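Local coordinates for conserved domain protein (PDB 3FBQ), which is of unknown function but is built largely of antiparallel beta strands, with domains probably related to the E-set families, at residues 162-167 with 242-247. Sequence-based numbering, arbitrary orientation.
Sequences IKANME and VTPRVH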
ATOM      1  N   ILE A 162     -17.690  -8.460 -33.261  1.00 47.19           N
ATOM      2  CA  ILE A 162     -16.500  -8.624 -32.477  1.00 44.58           C
ATOM      3  C   ILE A 162     -15.437  -8.013 -33.315  1.00 43.79           C
ATOM      4  O   ILE A 162     -14.956  -8.658 -34.211  1.00 44.65           O
ATOM      5  CB  ILE A 162     -16.100 -10.043 -32.417  1.00 44.30           C
ATOM      6  CG1 ILE A 162     -16.556 -10.654 -31.126  1.00 41.23           C
ATOM      7  CG2 ILE A 162     -14.633 -10.103 -32.453  1.00 43.09           C
ATOM      8  CD1 ILE A 162     -15.504 -11.405 -30.481  1.00 34.82           C
ATOM      9  N   LYS A 163     -15.092  -6.768 -33.058  1.00 40.96           N
ATOM     10  CA  LYS A 163     -14.797  -5.858 -34.132  1.00 39.21           C
ATOM     11  C   LYS A 163     -13.885  -4.785 -33.619  1.00 38.11           C
ATOM     12  O   LYS A 163     -14.102  -4.320 -32.533  1.00 38.66           O
ATOM     13  CB  LYS A 163     -16.086  -5.245 -34.603  1.00 39.22           C
ATOM     14  CG  LYS A 163     -16.214  -3.817 -34.289  1.00 38.39           C
ATOM     15  CD  LYS A 163     -16.018  -3.017 -35.528  1.00 38.09           C
ATOM     16  CE  LYS A 163     -17.285  -2.393 -35.980  1.00 35.19           C
ATOM     17  NZ  LYS A 163     -17.236  -0.927 -36.010  1.00 35.36           N
ATOM     18  N   ALA A 164     -12.858  -4.392 -34.372  1.00 36.46           N
ATOM     19  CA  ALA A 164     -11.797  -3.540 -33.780  1.00 35.05           C
ATOM     20  C   ALA A 164     -11.758  -2.162 -34.418  1.00 34.57           C
ATOM     21  O   ALA A 164     -11.647  -2.062 -35.632  1.00 35.54           O
ATOM     22  CB  ALA A 164     -10.454  -4.225 -33.878  1.00 33.58           C
ATOM     23  N   ASN A 165     -11.884  -1.099 -33.638  1.00 33.99           N
ATOM     24  CA  ASN A 165     -11.856   0.253 -34.218  1.00 34.31           C
ATOM     25  C   ASN A 165     -10.652   1.074 -33.880  1.00 34.01           C
ATOM     26  O   ASN A 165     -10.384   1.330 -32.701  1.00 34.61           O
ATOM     27  CB  ASN A 165     -13.073   1.037 -33.786  1.00 34.71           C
ATOM     28  CG  ASN A 165     -14.318   0.244 -33.924  1.00 37.14           C
ATOM     29  OD1 ASN A 165     -14.837   0.073 -35.040  1.00 38.56           O
ATOM     30  ND2 ASN A 165     -14.799  -0.300 -32.802  1.00 37.62           N
ATOM     31  N   MET A 166      -9.942   1.518 -34.907  1.00 33.14           N
ATOM     32  CA  MET A 166      -8.843   2.427 -34.694  1.00 32.41           C
ATOM     33  C   MET A 166      -9.435   3.747 -34.169  1.00 32.86           C
ATOM     34  O   MET A 166     -10.642   4.007 -34.321  1.00 33.31           O
ATOM     35  CB  MET A 166      -8.081   2.591 -36.030  1.00 33.18           C
ATOM     36  CG  MET A 166      -7.186   1.351 -36.501  1.00 29.55           C
ATOM     37  SD  MET A 166      -6.208   0.496 -35.177  1.00 22.91           S
ATOM     38  CE  MET A 166      -7.395  -0.695 -34.550  1.00 30.85           C
ATOM     39  N   GLU A 167      -8.637   4.567 -33.506  1.00 32.76           N
ATOM     40  CA  GLU A 167      -9.156   5.852 -32.984  1.00 32.62           C
ATOM     41  C   GLU A 167      -8.139   6.961 -33.230  1.00 32.57           C
ATOM     42  O   GLU A 167      -8.465   8.072 -33.706  1.00 31.81           O
ATOM     43  CB  GLU A 167      -9.412   5.780 -31.468  1.00 32.93           C
ATOM     44  CG  GLU A 167     -10.806   5.320 -30.935  1.00 33.23           C
ATOM     45  CD  GLU A 167     -10.783   5.093 -29.385  1.00 38.25           C
ATOM     46  OE1 GLU A 167     -11.794   4.640 -28.749  1.00 40.61           O
ATOM     47  OE2 GLU A 167      -9.716   5.348 -28.775  1.00 39.22           O
ATOM     48  N   VAL A 242      -2.116  -3.147 -39.806  1.00 35.80           N
ATOM     49  CA  VAL A 242      -2.429  -3.550 -38.447  1.00 36.43           C
ATOM     50  C   VAL A 242      -3.252  -4.821 -38.465  1.00 37.12           C
ATOM     51  O   VAL A 242      -4.354  -4.855 -39.045  1.00 37.14           O
ATOM     52  CB  VAL A 242      -3.265  -2.454 -37.704  1.00 36.39           C
ATOM     53  CG1 VAL A 242      -3.649  -2.934 -36.280  1.00 36.43           C
ATOM     54  CG2 VAL A 242      -2.519  -1.119 -37.614  1.00 35.50           C
ATOM     55  N   THR A 243      -2.774  -5.862 -37.802  1.00 37.95           N
ATOM     56  CA  THR A 243      -3.632  -7.038 -37.703  1.00 38.89           C
ATOM     57  C   THR A 243      -4.139  -7.253 -36.247  1.00 39.82           C
ATOM     58  O   THR A 243      -3.328  -7.411 -35.301  1.00 38.38           O
ATOM     59  CB  THR A 243      -3.008  -8.315 -38.355  1.00 39.15           C
ATOM     60  OG1 THR A 243      -2.569  -9.224 -37.342  1.00 41.83           O
ATOM     61  CG2 THR A 243      -1.819  -8.009 -39.306  1.00 37.45           C
ATOM     62  N   PRO A 244      -5.491  -7.214 -36.067  1.00 40.99           N
ATOM     63  CA  PRO A 244      -6.158  -7.509 -34.790  1.00 42.04           C
ATOM     64  C   PRO A 244      -6.223  -9.008 -34.524  1.00 43.90           C
ATOM     65  O   PRO A 244      -6.935  -9.729 -35.224  1.00 43.83           O
ATOM     66  CB  PRO A 244      -7.584  -6.952 -34.991  1.00 41.90           C
ATOM     67  CG  PRO A 244      -7.595  -6.245 -36.323  1.00 39.88           C
ATOM     68  CD  PRO A 244      -6.466  -6.818 -37.105  1.00 40.75           C
ATOM     69  N   ARG A 245      -5.452  -9.474 -33.547  1.00 46.32           N
ATOM     70  CA  ARG A 245      -5.540 -10.848 -33.031  1.00 48.69           C
ATOM     71  C   ARG A 245      -6.594 -10.868 -31.936  1.00 49.65           C
ATOM     72  O   ARG A 245      -6.585 -10.002 -31.063  1.00 50.40           O
ATOM     73  CB  ARG A 245      -4.184 -11.282 -32.472  1.00 48.98           C
ATOM     74  CG  ARG A 245      -3.241 -11.807 -33.538  1.00 51.68           C
ATOM     75  CD  ARG A 245      -1.779 -11.343 -33.336  1.00 58.02           C
ATOM     76  NE  ARG A 245      -1.014 -11.277 -34.603  1.00 63.55           N
ATOM     77  CZ  ARG A 245      -1.241 -12.029 -35.708  1.00 65.32           C
ATOM     78  NH1 ARG A 245      -2.204 -12.965 -35.733  1.00 63.34           N
ATOM     79  NH2 ARG A 245      -0.489 -11.853 -36.803  1.00 62.81           N
ATOM     80  N   VAL A 246      -7.536 -11.803 -31.977  1.00 50.82           N
ATOM     81  CA  VAL A 246      -8.606 -11.774 -30.965  1.00 51.81           C
ATOM     82  C   VAL A 246      -8.575 -13.073 -30.187  1.00 52.97           C
ATOM     83  O   VAL A 246      -8.687 -14.116 -30.795  1.00 53.51           O
ATOM     84  CB  VAL A 246      -9.993 -11.589 -31.608  1.00 51.26           C
ATOM     85  CG1 VAL A 246     -11.087 -11.793 -30.586  1.00 51.94           C
ATOM     86  CG2 VAL A 246     -10.127 -10.236 -32.171  1.00 49.93           C
ATOM     87  N   HIS A 247      -8.417 -13.014 -28.865  1.00 54.31           N
ATOM     88  CA  HIS A 247      -8.289 -14.236 -28.039  1.00 56.30           C
ATOM     89  C   HIS A 247      -9.504 -14.428 -27.143  1.00 56.47           C
ATOM     90  O   HIS A 247      -9.680 -13.726 -26.135  1.00 56.22           O
ATOM     91  CB  HIS A 247      -6.990 -14.282 -27.193  1.00 56.60           C
ATOM     92  CG  HIS A 247      -5.860 -13.506 -27.786  1.00 60.54           C
ATOM     93  ND1 HIS A 247      -5.305 -13.819 -29.012  1.00 63.64           N
ATOM     94  CD2 HIS A 247      -5.198 -12.408 -27.338  1.00 63.51           C
ATOM     95  CE1 HIS A 247      -4.336 -12.953 -29.282  1.00 65.24           C
ATOM     96  NE2 HIS A 247      -4.254 -12.082 -28.287  1.00 63.55           N
TER
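I162 and V246 bury the most surface in this contact, 35 and 34 Å² respectively, and meet through methyl groups: CG2 of I162 lies 4.3 Å from CG1 of V246. Both methyls of V246 face that CG2, CG1 being only slightly the nearer. Next along both strands come A164 and P244, whose CB atoms stand 4.1 Å apart, the shortest side-chain approach here; the alpha carbons of A164 and P244 are 7.0 Å apart, closer than at either end, in keeping with a single methyl facing a compact ring. No hydrogen bond joins the two segments and their axes come no nearer than 8.7 Å, at 143° between chain directions, so the pairing is side-chain packing across an interior. One continuous antiparallel sheet curls round until the inner faces of its two end regions pack on each other, consistent with the immunoglobulin-like sandwich of the E-set clan: 162-171 runs between 149-157 and 175-184, while 239-247 runs between 196-203 and 281-289. At the far end M166 faces V242, with SD 4.4 Å from CG1 of the valine. M166 turns at CG (chi2 -41°), which sets SD, not the terminal CE, nearest V242; L199 and I288 also touch the methionine. V195 packs against both I162 and V246, extending the apolar interior beyond that pair. On the outer face of strand 162-171, NZ of K163 donates to OD1 of N165 over 2.8 Å; the ammonium sits in the amide plane at a lone pair of OD1, with a C=O...N angle of 136°, while ND2 of the same amide bonds to OD1 of N181.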